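Side-chain contacts in type I modular polyketide synthase (Streptomyces albus subsp. albus, PDB 6IYT), which probably loads an acyl building block, apparently ethylmalonyl from its coenzyme A ester, onto the assembly line that makes the polyether salinomycin: residues Val187-Thr190 / Val191-Leu195; Val431-Ser434 / Phe435-Trp439. All blocks are in the same frame, centred on the assembly; numbering follows the deposited sequence.

Contact 1: Val187-Thr190 / Val191-Leu195; sequences VLFT and VMVSL
Ser194 grips the carbonyl oxygen of Thr190 twice, one helical turn back. Its backbone N donates to Thr190 O at 3.0 Å and its hydroxyl OG donates to the same Thr190 O at 2.8 Å, the two reaching it from opposite faces of the carbonyl plane. The hydroxyl can do so because OG lies beside the backbone N and anti to the carbonyl carbon (chi1 -57°).

A second forked acceptor sits a turn earlier: Val187 O accepts from Val191 N at 2.9 Å, while Thr190 OG1 bonds the same Val187 O at 2.6 Å, in the carbonyl plane on a lone pair. Elsewhere round the helix, Val193 CG2 lies over one face of the Phe189 ring, 4.2 Å from its centroid and 20° off the normal, a CH-pi contact displaced toward CE1. Met192 bends at chi3 and brings CE to 3.7 Å from Leu188 O.

Farther out, Phe189 packs on Val153 of helix 144-158 and Ile217 of helix 215-223, and Ser194 on Phe146 and Phe150. Met192 touches Pro126 and Ala218, reaching the GxSxG turn that probably forms the nucleophile elbow.

Both hydroxyls therefore find acceptors within their own helix, so these buried polar groups are satisfied locally while the helix presents a largely apolar surface to its neighbours.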
# COMPACT_ATOMS: atom_id res chain seq x y z
N VAL A 187 -4.90 -7.54 -11.38
CA VAL A 187 -4.85 -8.22 -10.08
C VAL A 187 -4.32 -7.26 -8.97
O VAL A 187 -4.94 -7.14 -7.93
CB VAL A 187 -3.99 -9.47 -10.14
CG1 VAL A 187 -3.66 -9.93 -8.74
CG2 VAL A 187 -4.72 -10.55 -10.90
N LEU A 188 -3.26 -6.52 -9.27
CA LEU A 188 -2.75 -5.48 -8.36
C LEU A 188 -3.80 -4.44 -8.01
O LEU A 188 -3.89 -4.02 -6.87
CB LEU A 188 -1.54 -4.79 -8.97
CG LEU A 188 -0.13 -5.07 -8.46
CD1 LEU A 188 0.03 -6.36 -7.71
CD2 LEU A 188 0.91 -4.92 -9.56
N PHE A 189 -4.53 -3.96 -9.03
CA PHE A 189 -5.63 -3.06 -8.84
C PHE A 189 -6.65 -3.63 -7.83
O PHE A 189 -7.01 -2.96 -6.89
CB PHE A 189 -6.32 -2.82 -10.18
CG PHE A 189 -7.64 -2.14 -10.07
CD1 PHE A 189 -7.72 -0.76 -9.98
CD2 PHE A 189 -8.79 -2.85 -10.24
CE1 PHE A 189 -8.95 -0.11 -9.93
CE2 PHE A 189 -10.02 -2.22 -10.23
CZ PHE A 189 -10.09 -0.84 -10.07
N THR A 190 -7.01 -4.89 -8.00
CA THR A 190 -8.02 -5.50 -7.15
C THR A 190 -7.50 -5.61 -5.74
O THR A 190 -8.19 -5.24 -4.80
CB THR A 190 -8.45 -6.90 -7.66
OG1 THR A 190 -7.38 -7.83 -7.51
CG2 THR A 190 -8.83 -6.80 -9.05
N VAL A 191 -6.25 -5.98 -5.61
CA VAL A 191 -5.66 -6.16 -4.29
C VAL A 191 -5.52 -4.79 -3.56
O VAL A 191 -5.90 -4.67 -2.38
CB VAL A 191 -4.31 -6.86 -4.37
CG1 VAL A 191 -3.57 -6.72 -3.07
CG2 VAL A 191 -4.48 -8.32 -4.72
N MET A 192 -5.10 -3.76 -4.29
CA MET A 192 -4.84 -2.42 -3.64
C MET A 192 -6.15 -1.76 -3.21
O MET A 192 -6.27 -1.22 -2.09
CB MET A 192 -4.09 -1.51 -4.60
CG MET A 192 -2.62 -1.78 -4.66
SD MET A 192 -1.71 -0.51 -5.59
CE MET A 192 -2.44 -0.64 -7.19
N VAL A 193 -7.16 -1.86 -4.04
CA VAL A 193 -8.43 -1.31 -3.68
C VAL A 193 -9.01 -2.06 -2.49
O VAL A 193 -9.62 -1.46 -1.60
CB VAL A 193 -9.41 -1.37 -4.87
CG1 VAL A 193 -10.81 -0.96 -4.42
CG2 VAL A 193 -8.93 -0.47 -6.02
N SER A 194 -8.86 -3.39 -2.47
CA SER A 194 -9.48 -4.19 -1.41
C SER A 194 -8.76 -4.04 -0.09
O SER A 194 -9.38 -4.14 0.98
CB SER A 194 -9.52 -5.67 -1.79
OG SER A 194 -10.21 -5.85 -3.01
N LEU A 195 -7.46 -3.80 -0.14
CA LEU A 195 -6.69 -3.55 1.08
C LEU A 195 -7.10 -2.25 1.75
O LEU A 195 -7.14 -2.17 2.97
CB LEU A 195 -5.19 -3.57 0.82
CG LEU A 195 -4.52 -4.89 0.50
CD1 LEU A 195 -3.06 -4.65 0.16
CD2 LEU A 195 -4.62 -5.88 1.64

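Contact 2: Val431-Ser434 / Phe435-Trp439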
# COMPACT_ATOMS: atom_id res chain seq x y z
N VAL A 431 -1.59 -7.98 9.17
CA VAL A 431 -2.58 -6.90 9.29
C VAL A 431 -2.49 -6.28 10.68
O VAL A 431 -2.46 -5.05 10.83
CB VAL A 431 -4.00 -7.39 9.01
CG1 VAL A 431 -5.02 -6.30 9.28
CG2 VAL A 431 -4.10 -7.86 7.55
N LEU A 432 -2.62 -7.11 11.70
CA LEU A 432 -2.57 -6.60 13.07
C LEU A 432 -1.27 -5.87 13.37
O LEU A 432 -1.26 -4.90 14.17
CB LEU A 432 -2.77 -7.73 14.07
CG LEU A 432 -4.16 -8.38 14.11
CD1 LEU A 432 -4.17 -9.54 15.11
CD2 LEU A 432 -5.24 -7.38 14.46
N THR A 433 -0.17 -6.37 12.82
CA THR A 433 1.15 -5.72 12.98
C THR A 433 1.20 -4.32 12.33
O THR A 433 1.59 -3.36 12.97
CB THR A 433 2.30 -6.62 12.48
OG1 THR A 433 2.28 -7.86 13.20
CG2 THR A 433 3.63 -5.94 12.71
N SER A 434 0.61 -4.18 11.15
CA SER A 434 0.52 -2.89 10.53
C SER A 434 -0.41 -1.96 11.29
O SER A 434 -0.09 -0.76 11.50
CB SER A 434 0.07 -3.05 9.07
OG SER A 434 1.09 -3.72 8.34
N PHE A 435 -1.54 -2.49 11.77
CA PHE A 435 -2.42 -1.71 12.62
C PHE A 435 -1.64 -1.20 13.87
O PHE A 435 -1.80 -0.06 14.28
CB PHE A 435 -3.60 -2.54 13.11
CG PHE A 435 -4.67 -2.84 12.09
CD1 PHE A 435 -4.65 -2.32 10.80
CD2 PHE A 435 -5.76 -3.62 12.47
CE1 PHE A 435 -5.71 -2.56 9.93
CE2 PHE A 435 -6.77 -3.93 11.59
CZ PHE A 435 -6.75 -3.40 10.31
N ALA A 436 -0.90 -2.10 14.51
CA ALA A 436 -0.13 -1.75 15.73
C ALA A 436 0.95 -0.73 15.45
O ALA A 436 1.18 0.19 16.24
CB ALA A 436 0.46 -3.00 16.35
N GLU A 437 1.64 -0.88 14.32
CA GLU A 437 2.64 0.07 13.90
C GLU A 437 2.06 1.48 13.70
O GLU A 437 2.70 2.47 14.07
CB GLU A 437 3.35 -0.43 12.64
CG GLU A 437 4.32 -1.57 12.94
CD GLU A 437 4.85 -2.27 11.68
OE1 GLU A 437 4.31 -2.03 10.57
OE2 GLU A 437 5.82 -3.03 11.82
N ALA A 438 0.86 1.56 13.15
CA ALA A 438 0.16 2.86 13.01
C ALA A 438 -0.30 3.40 14.37
O ALA A 438 -0.06 4.55 14.72
CB ALA A 438 -1.01 2.71 12.08
N TRP A 439 -1.00 2.56 15.13
CA TRP A 439 -1.64 2.99 16.38
C TRP A 439 -0.59 3.39 17.42
O TRP A 439 -0.77 4.39 18.14
CB TRP A 439 -2.52 1.88 16.94
CG TRP A 439 -3.17 2.20 18.30
CD1 TRP A 439 -4.22 3.08 18.55
CD2 TRP A 439 -2.74 1.74 19.57
NE1 TRP A 439 -4.54 3.07 19.89
CE2 TRP A 439 -3.61 2.29 20.54
CE3 TRP A 439 -1.74 0.87 19.99
CZ2 TRP A 439 -3.49 2.00 21.89
CZ3 TRP A 439 -1.62 0.59 21.34
CH2 TRP A 439 -2.51 1.12 22.27
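Two first torsions bring Val431 and Phe435 together: CG1 of Val431 stands anti to its own nitrogen (chi1 174°), and CG of Phe435 lies beside its backbone N and anti to the carbonyl carbon (chi1 -74°), which turns the ring back toward Val431. The side chains then run alongside each other, pointing the same way. Val431 CG1 rests over one face of the Phe435 ring, 3.8 Å from the centroid and displaced toward the rim, with CZ as its nearest ring atom at 3.5 Å. The direction, 21° off the ring normal, identifies a CH-pi contact. Val431 O lies over a ring face as well, 3.4 Å from Phe435 CG, while accepting the backbone bond from Phe435 N at 2.9 Å. Leu432 CD2 approaches the ring obliquely, 4.3 Å from Phe435 CD2.

On another side of the helix, Glu437 folds back along the preceding turn. Its CG packs 3.3 Å from Thr433 O, and its chain then extends past the methyl of Thr433, whose CG2 is 3.7 Å from Glu437 OE2. Beyond the backbone bond from Glu437 N to Thr433 O, these two side chains meet by van der Waals contact. Thr433 OG1 bonds Arg429 O, Ser434 OG bonds Thr420 O and Arg430 NH2, and Glu437 OE1 accepts from Gln418 NE2 and forms a salt bridge with Arg430 NH2, which probably stabilises the glutamate's negative charge.

Within the fold, Phe435 and Val431 press on Val198 of helix 181-200, with the Phe435 ring also meeting Trp199. Thr433 and Ala436 touch Leu95 and Val93, respectively, of strand 90-96, and both reach Val111 of strand 111-114, seating helix 428-439 between that helix and these strands.

Both contacts are single-turn relations within a helix, and in each a valine methyl lies over a phenylalanine face, but the order is reversed: the ring precedes the methyl in contact 1 and follows it in contact 2. Contact 1 is wholly buried, its centre about 9 Å from the chain centre. Contact 2, about 13 Å from it, is mostly buried, with Thr433 and Glu437 partly exposed; Ser434 bonds outside its helix, and Glu437 has a charged partner. About 19 Å separates the two contact centres, without touch, yet helix 181-200 joins them: contact 1 occupies its middle, while its later residues Val198 and Trp199 pack against contact 2.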